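Local coordinates for protein short chain dehydrogenase (Leptospira borgpetersenii serovar Hardjo-bovis, PDB 6UH2) that binds NAD+ in a Rossmann-type fold and is probably an oxidoreductase acting on CH-OH groups, as expected for a short-chain dehydrogenase/reductase, at residues V117-V120 against N121-T125; E171-A174 against M175-G179. All coordinates share one frame; numbering follows the deposited sequence.

Both contacts are local, each made of consecutive residues on one helix. Contact 1, on helix 111-139, comes first in the chain; contact 2 opens helix 171-191, after strand 144-148 of the central parallel sheet. Their centres lie about 10 Å apart, and the two helices pack directly: V117 and V118 meet V172, and ND2 of N121 probably hydrogen-bonds OG1 of T176 at 3.0 Å. Each contact also reaches NAD, V120 near the adenine and Y173 with K177 at the nicotinamide ribose. In short-chain dehydrogenases the equivalents of N121, Y173 and K177 usually belong to a catalytic tetrad with a serine, so the helix pairing probably helps to set the active site.

Contact 1 (V117-V120 against N121-T125); sequences VVHV and NLNGT. With NAD (nicotinamide-adenine-dinucleotide), chain D.
V117 and N121, one turn apart on helix 111-139, send their side chains out side by side, and CG1 of V117 lies 3.5 Å from ND2 of N121. The backbone below them is closed by N121 N bonding to V117 O. This is the buried side: a beta-branched valine fills it without needing a polar partner, while the asparagine amide finds one for each end, OD1 taking I100 N and ND2 reaching T176 on helix 171-191. V120 belongs here too; its CG2, anti to the carbonyl carbon, comes within 3.7 Å of N6A of the NAD adenine.

The helix widens at 121-123 into a pi-type turn, consistent with the kink known at this asparagine in short-chain dehydrogenases. N123 N to V118 O (3.1 Å) and G124 N to H119 O span five residues, whereas L122 N to V118 O (2.7 Å) keeps the usual four; the two donors reach V118 O from opposite faces of its plane. G124 CA lies 3.5 Å from V120 O in a CA-H...O contact, a close approach that glycine suits. A water bridges V120 O and T125 OG1.

H119 and N123 form the looser, partly exposed side: N123 OD1 meets the ring edge at CD2 (3.4 Å), amide and ring planes 89° apart. V118 CG1 and L122 CB touch lightly (4.3 Å), but both residues face helix 171-191.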
loop_
_atom_site.group_PDB
_atom_site.type_symbol
_atom_site.label_atom_id
_atom_site.label_comp_id
_atom_site.label_asym_id
_atom_site.label_seq_id
_atom_site.Cartn_x
_atom_site.Cartn_y
_atom_site.Cartn_z
ATOM N N VAL B 117 -3.379 -20.963 18.539
ATOM C CA VAL B 117 -3.061 -19.745 17.794
ATOM C C VAL B 117 -2.221 -20.080 16.565
ATOM O O VAL B 117 -2.436 -19.527 15.476
ATOM C CB VAL B 117 -2.353 -18.727 18.709
ATOM C CG1 VAL B 117 -1.900 -17.497 17.901
ATOM C CG2 VAL B 117 -3.274 -18.310 19.867
ATOM N N VAL B 118 -1.241 -20.977 16.725
ATOM C CA VAL B 118 -0.437 -21.425 15.587
ATOM C C VAL B 118 -1.329 -22.035 14.505
ATOM O O VAL B 118 -1.205 -21.716 13.316
ATOM C CB VAL B 118 0.641 -22.416 16.063
ATOM C CG1 VAL B 118 1.290 -23.116 14.868
ATOM C CG2 VAL B 118 1.684 -21.693 16.939
ATOM N N HIS B 119 -2.242 -22.923 14.901
ATOM C CA HIS B 119 -3.037 -23.641 13.907
ATOM C C HIS B 119 -3.917 -22.701 13.095
ATOM O O HIS B 119 -3.986 -22.822 11.869
ATOM C CB HIS B 119 -3.849 -24.734 14.587
ATOM C CG HIS B 119 -2.983 -25.809 15.149
ATOM N ND1 HIS B 119 -3.394 -26.678 16.135
ATOM C CD2 HIS B 119 -1.692 -26.119 14.886
ATOM C CE1 HIS B 119 -2.398 -27.490 16.441
ATOM N NE2 HIS B 119 -1.352 -27.166 15.701
ATOM N N VAL B 120 -4.575 -21.738 13.741
ATOM C CA VAL B 120 -5.424 -20.820 12.981
ATOM C C VAL B 120 -4.566 -19.882 12.140
ATOM O O VAL B 120 -4.791 -19.726 10.931
ATOM C CB VAL B 120 -6.367 -20.043 13.923
ATOM C CG1 VAL B 120 -7.142 -18.975 13.157
ATOM C CG2 VAL B 120 -7.339 -21.001 14.600
ATOM N N ASN B 121 -3.550 -19.268 12.759
ATOM C CA ASN B 121 -2.793 -18.217 12.084
ATOM C C ASN B 121 -1.817 -18.795 11.058
ATOM O O ASN B 121 -1.816 -18.373 9.897
ATOM C CB ASN B 121 -2.054 -17.347 13.115
ATOM C CG ASN B 121 -3.004 -16.563 14.033
ATOM O OD1 ASN B 121 -4.233 -16.728 13.991
ATOM N ND2 ASN B 121 -2.426 -15.713 14.884
ATOM N N LEU B 122 -0.984 -19.765 11.455
ATOM C CA LEU B 122 0.027 -20.296 10.537
ATOM C C LEU B 122 -0.507 -21.439 9.672
ATOM O O LEU B 122 -0.448 -21.360 8.440
ATOM C CB LEU B 122 1.278 -20.768 11.299
ATOM C CG LEU B 122 2.316 -19.755 11.767
ATOM C CD1 LEU B 122 3.537 -20.488 12.331
ATOM C CD2 LEU B 122 2.729 -18.778 10.641
ATOM N N ASN B 123 -0.982 -22.528 10.296
ATOM C CA ASN B 123 -1.513 -23.652 9.515
ATOM C C ASN B 123 -2.638 -23.208 8.588
ATOM O O ASN B 123 -2.711 -23.638 7.428
ATOM C CB ASN B 123 -2.024 -24.775 10.430
ATOM C CG ASN B 123 -0.905 -25.495 11.146
ATOM O OD1 ASN B 123 -0.304 -24.948 12.062
ATOM N ND2 ASN B 123 -0.603 -26.719 10.713
ATOM N N GLY B 124 -3.543 -22.372 9.087
ATOM C CA GLY B 124 -4.680 -21.970 8.276
ATOM C C GLY B 124 -4.272 -21.177 7.049
ATOM O O GLY B 124 -4.782 -21.414 5.952
ATOM N N THR B 125 -3.357 -20.219 7.215
ATOM C CA THR B 125 -2.875 -19.468 6.059
ATOM C C THR B 125 -2.099 -20.379 5.116
ATOM O O THR B 125 -2.251 -20.291 3.891
ATOM C CB THR B 125 -2.018 -18.277 6.519
ATOM O OG1 THR B 125 -2.859 -17.322 7.176
ATOM C CG2 THR B 125 -1.350 -17.574 5.336
HETATM P PA NAD D . -12.257 -11.253 14.798
HETATM O O1A NAD D . -11.918 -12.016 16.102
HETATM O O2A NAD D . -13.382 -10.216 14.790
HETATM O O5B NAD D . -12.519 -12.295 13.561
HETATM C C5B NAD D . -11.729 -13.445 13.322
HETATM C C4B NAD D . -12.643 -14.354 12.546
HETATM O O4B NAD D . -11.815 -15.545 12.268
HETATM C C3B NAD D . -13.869 -14.821 13.347
HETATM O O3B NAD D . -15.072 -14.708 12.549
HETATM C C2B NAD D . -13.572 -16.307 13.591
HETATM O O2B NAD D . -14.769 -17.096 13.663
HETATM C C1B NAD D . -12.645 -16.670 12.408
HETATM N N9A NAD D . -11.957 -17.906 12.765
HETATM C C8A NAD D . -11.442 -18.285 14.004
HETATM N N7A NAD D . -10.953 -19.495 13.965
HETATM C C5A NAD D . -11.172 -19.946 12.664
HETATM C C6A NAD D . -10.904 -21.148 12.016
HETATM N N6A NAD D . -10.303 -22.183 12.635
HETATM N N1A NAD D . -11.243 -21.257 10.722
HETATM C C2A NAD D . -11.838 -20.242 10.093
HETATM N N3A NAD D . -12.147 -19.061 10.635
HETATM C C4A NAD D . -11.791 -18.960 11.925
HETATM O O3 NAD D . -10.914 -10.555 14.224
HETATM P PN NAD D . -10.636 -9.187 13.416
HETATM O O1N NAD D . -10.272 -8.037 14.389
HETATM O O2N NAD D . -11.711 -9.070 12.331
HETATM O O5D NAD D . -9.162 -9.680 12.780
HETATM C C5D NAD D . -9.117 -10.135 11.445
HETATM C C4D NAD D . -7.640 -10.297 11.092
HETATM O O4D NAD D . -6.879 -9.052 11.359
HETATM C C3D NAD D . -6.989 -11.330 12.011
HETATM O O3D NAD D . -5.963 -12.048 11.313
HETATM C C2D NAD D . -6.275 -10.507 13.126
HETATM O O2D NAD D . -5.146 -11.159 13.682
HETATM C C1D NAD D . -5.844 -9.276 12.278
HETATM N N1N NAD D . -5.680 -8.009 13.076
HETATM C C2N NAD D . -6.697 -7.516 13.836
HETATM C C3N NAD D . -6.497 -6.359 14.545
HETATM C C7N NAD D . -7.614 -5.831 15.379
HETATM O O7N NAD D . -7.375 -4.914 16.149
HETATM N N7N NAD D . -8.841 -6.381 15.240
HETATM C C4N NAD D . -5.250 -5.716 14.459
HETATM C C5N NAD D . -4.250 -6.237 13.694
HETATM C C6N NAD D . -4.485 -7.412 12.985
HETATM O O HOH W 1 -5.150 -17.734 8.797
#

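Contact 2 (E171-A174 against M175-G179); sequences EVYA and MTKAG. With NAD (nicotinamide-adenine-dinucleotide), chain D.
The ring of Y173 and the chain of K177 both end at the nicotinamide ribose of NAD. Four residues apart near the start of helix 171-191, they match the YxxxK signature of short-chain dehydrogenases, in which the tyrosine is usually the catalytic acid-base and the lysine assists it; both bind NAD here.

K177 can be followed outward. Its CB lies 3.3 Å from Y173 O, the carbonyl that also receives K177 N. A chi1 of -71°, with CG anti to the carbonyl carbon, sets CG over one face of the tyrosine ring, a CH-pi contact 3.9 Å from the centroid and only 12° off the ring normal. The bend at chi2 then carries the rest of the chain, extended from CD onward, to the ribose. CE passes 3.2 Å from O2D of NAD and 3.5 Å from the tyrosine OH. At the tip NZ bonds to O3D of the ribose at 2.9 Å, more weakly to O2D, and to F148 O. Lysine suits the place because its long methylene chain can lie against the ring while the amino group reaches the sugar.

The Y173 OH reaches O2D (2.7 Å, either could be the donor) because chi1 of -167° swings the ring out across the lysine chain; O2D lies in the ring plane at its edge.

T176 turns back to the backbone: a threonine hydroxyl is short enough to fold onto V172 O and share it with the residue's own N-H. At the helix start the carboxylate of E171 suits the guanidinium of R109, with which it forms a salt bridge.

V172 packs on F114 of helix 111-139, while Y173 and K177 face S150, just beyond the end of strand 144-148.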
loop_
_atom_site.group_PDB
_atom_site.type_symbol
_atom_site.label_atom_id
_atom_site.label_comp_id
_atom_site.label_asym_id
_atom_site.label_seq_id
_atom_site.Cartn_x
_atom_site.Cartn_y
_atom_site.Cartn_z
ATOM N N GLU B 171 3.205 -13.829 23.156
ATOM C CA GLU B 171 4.369 -14.181 22.352
ATOM C C GLU B 171 3.973 -14.903 21.076
ATOM O O GLU B 171 4.584 -14.692 20.025
ATOM C CB GLU B 171 5.336 -15.046 23.168
ATOM C CG GLU B 171 4.821 -16.457 23.507
ATOM C CD GLU B 171 3.489 -16.433 24.227
ATOM O OE1 GLU B 171 3.414 -15.787 25.282
ATOM O OE2 GLU B 171 2.507 -17.028 23.727
ATOM N N VAL B 172 2.949 -15.758 21.144
ATOM C CA VAL B 172 2.625 -16.594 19.997
ATOM C C VAL B 172 1.967 -15.761 18.902
ATOM O O VAL B 172 2.083 -16.081 17.714
ATOM C CB VAL B 172 1.744 -17.785 20.438
ATOM C CG1 VAL B 172 0.383 -17.305 20.978
ATOM C CG2 VAL B 172 1.557 -18.765 19.291
ATOM N N TYR B 173 1.267 -14.685 19.276
ATOM C CA TYR B 173 0.728 -13.785 18.258
ATOM C C TYR B 173 1.855 -13.094 17.498
ATOM O O TYR B 173 1.821 -13.012 16.264
ATOM C CB TYR B 173 -0.199 -12.760 18.906
ATOM C CG TYR B 173 -1.042 -11.979 17.923
ATOM C CD1 TYR B 173 -2.118 -12.574 17.283
ATOM C CD2 TYR B 173 -0.764 -10.647 17.640
ATOM C CE1 TYR B 173 -2.909 -11.850 16.387
ATOM C CE2 TYR B 173 -1.537 -9.921 16.743
ATOM C CZ TYR B 173 -2.609 -10.531 16.122
ATOM O OH TYR B 173 -3.389 -9.821 15.225
ATOM N N ALA B 174 2.869 -12.602 18.218
ATOM C CA ALA B 174 4.028 -12.007 17.559
ATOM C C ALA B 174 4.723 -13.023 16.662
ATOM O O ALA B 174 5.075 -12.723 15.517
ATOM C CB ALA B 174 5.006 -11.464 18.604
ATOM N N MET B 175 4.920 -14.241 17.172
ATOM C CA MET B 175 5.553 -15.293 16.380
ATOM C C MET B 175 4.780 -15.560 15.096
ATOM O O MET B 175 5.361 -15.595 14.003
ATOM C CB MET B 175 5.642 -16.576 17.202
ATOM C CG MET B 175 6.791 -16.647 18.197
ATOM S SD MET B 175 6.581 -18.170 19.150
ATOM C CE MET B 175 8.286 -18.682 19.419
ATOM N N THR B 176 3.470 -15.793 15.207
ATOM C CA THR B 176 2.738 -16.239 14.020
ATOM C C THR B 176 2.500 -15.106 13.028
ATOM O O THR B 176 2.443 -15.355 11.818
ATOM C CB THR B 176 1.395 -16.889 14.389
ATOM O OG1 THR B 176 0.565 -15.952 15.084
ATOM C CG2 THR B 176 1.619 -18.143 15.265
ATOM N N LYS B 177 2.361 -13.866 13.497
ATOM C CA LYS B 177 2.146 -12.772 12.552
ATOM C C LYS B 177 3.435 -12.417 11.820
ATOM O O LYS B 177 3.409 -12.123 10.617
ATOM C CB LYS B 177 1.562 -11.556 13.272
ATOM C CG LYS B 177 0.111 -11.762 13.704
ATOM C CD LYS B 177 -0.781 -12.091 12.489
ATOM C CE LYS B 177 -2.242 -12.210 12.879
ATOM N NZ LYS B 177 -3.136 -12.360 11.683
ATOM N N ALA B 178 4.577 -12.444 12.519
ATOM C CA ALA B 178 5.861 -12.371 11.818
ATOM C C ALA B 178 6.003 -13.502 10.809
ATOM O O ALA B 178 6.540 -13.304 9.708
ATOM C CB ALA B 178 7.021 -12.432 12.811
ATOM N N GLY B 179 5.545 -14.700 11.181
ATOM C CA GLY B 179 5.627 -15.836 10.273
ATOM C C GLY B 179 4.773 -15.658 9.029
ATOM O O GLY B 179 5.154 -16.101 7.940
HETATM P PA NAD D . -12.257 -11.253 14.798
HETATM O O1A NAD D . -11.918 -12.016 16.102
HETATM O O2A NAD D . -13.382 -10.216 14.790
HETATM O O5B NAD D . -12.519 -12.295 13.561
HETATM C C5B NAD D . -11.729 -13.445 13.322
HETATM C C4B NAD D . -12.643 -14.354 12.546
HETATM O O4B NAD D . -11.815 -15.545 12.268
HETATM C C3B NAD D . -13.869 -14.821 13.347
HETATM O O3B NAD D . -15.072 -14.708 12.549
HETATM C C2B NAD D . -13.572 -16.307 13.591
HETATM O O2B NAD D . -14.769 -17.096 13.663
HETATM C C1B NAD D . -12.645 -16.670 12.408
HETATM N N9A NAD D . -11.957 -17.906 12.765
HETATM C C8A NAD D . -11.442 -18.285 14.004
HETATM N N7A NAD D . -10.953 -19.495 13.965
HETATM C C5A NAD D . -11.172 -19.946 12.664
HETATM C C6A NAD D . -10.904 -21.148 12.016
HETATM N N6A NAD D . -10.303 -22.183 12.635
HETATM N N1A NAD D . -11.243 -21.257 10.722
HETATM C C2A NAD D . -11.838 -20.242 10.093
HETATM N N3A NAD D . -12.147 -19.061 10.635
HETATM C C4A NAD D . -11.791 -18.960 11.925
HETATM O O3 NAD D . -10.914 -10.555 14.224
HETATM P PN NAD D . -10.636 -9.187 13.416
HETATM O O1N NAD D . -10.272 -8.037 14.389
HETATM O O2N NAD D . -11.711 -9.070 12.331
HETATM O O5D NAD D . -9.162 -9.680 12.780
HETATM C C5D NAD D . -9.117 -10.135 11.445
HETATM C C4D NAD D . -7.640 -10.297 11.092
HETATM O O4D NAD D . -6.879 -9.052 11.359
HETATM C C3D NAD D . -6.989 -11.330 12.011
HETATM O O3D NAD D . -5.963 -12.048 11.313
HETATM C C2D NAD D . -6.275 -10.507 13.126
HETATM O O2D NAD D . -5.146 -11.159 13.682
HETATM C C1D NAD D . -5.844 -9.276 12.278
HETATM N N1N NAD D . -5.680 -8.009 13.076
HETATM C C2N NAD D . -6.697 -7.516 13.836
HETATM C C3N NAD D . -6.497 -6.359 14.545
HETATM C C7N NAD D . -7.614 -5.831 15.379
HETATM O O7N NAD D . -7.375 -4.914 16.149
HETATM N N7N NAD D . -8.841 -6.381 15.240
HETATM C C4N NAD D . -5.250 -5.716 14.459
HETATM C C5N NAD D . -4.250 -6.237 13.694
HETATM C C6N NAD D . -4.485 -7.412 12.985
#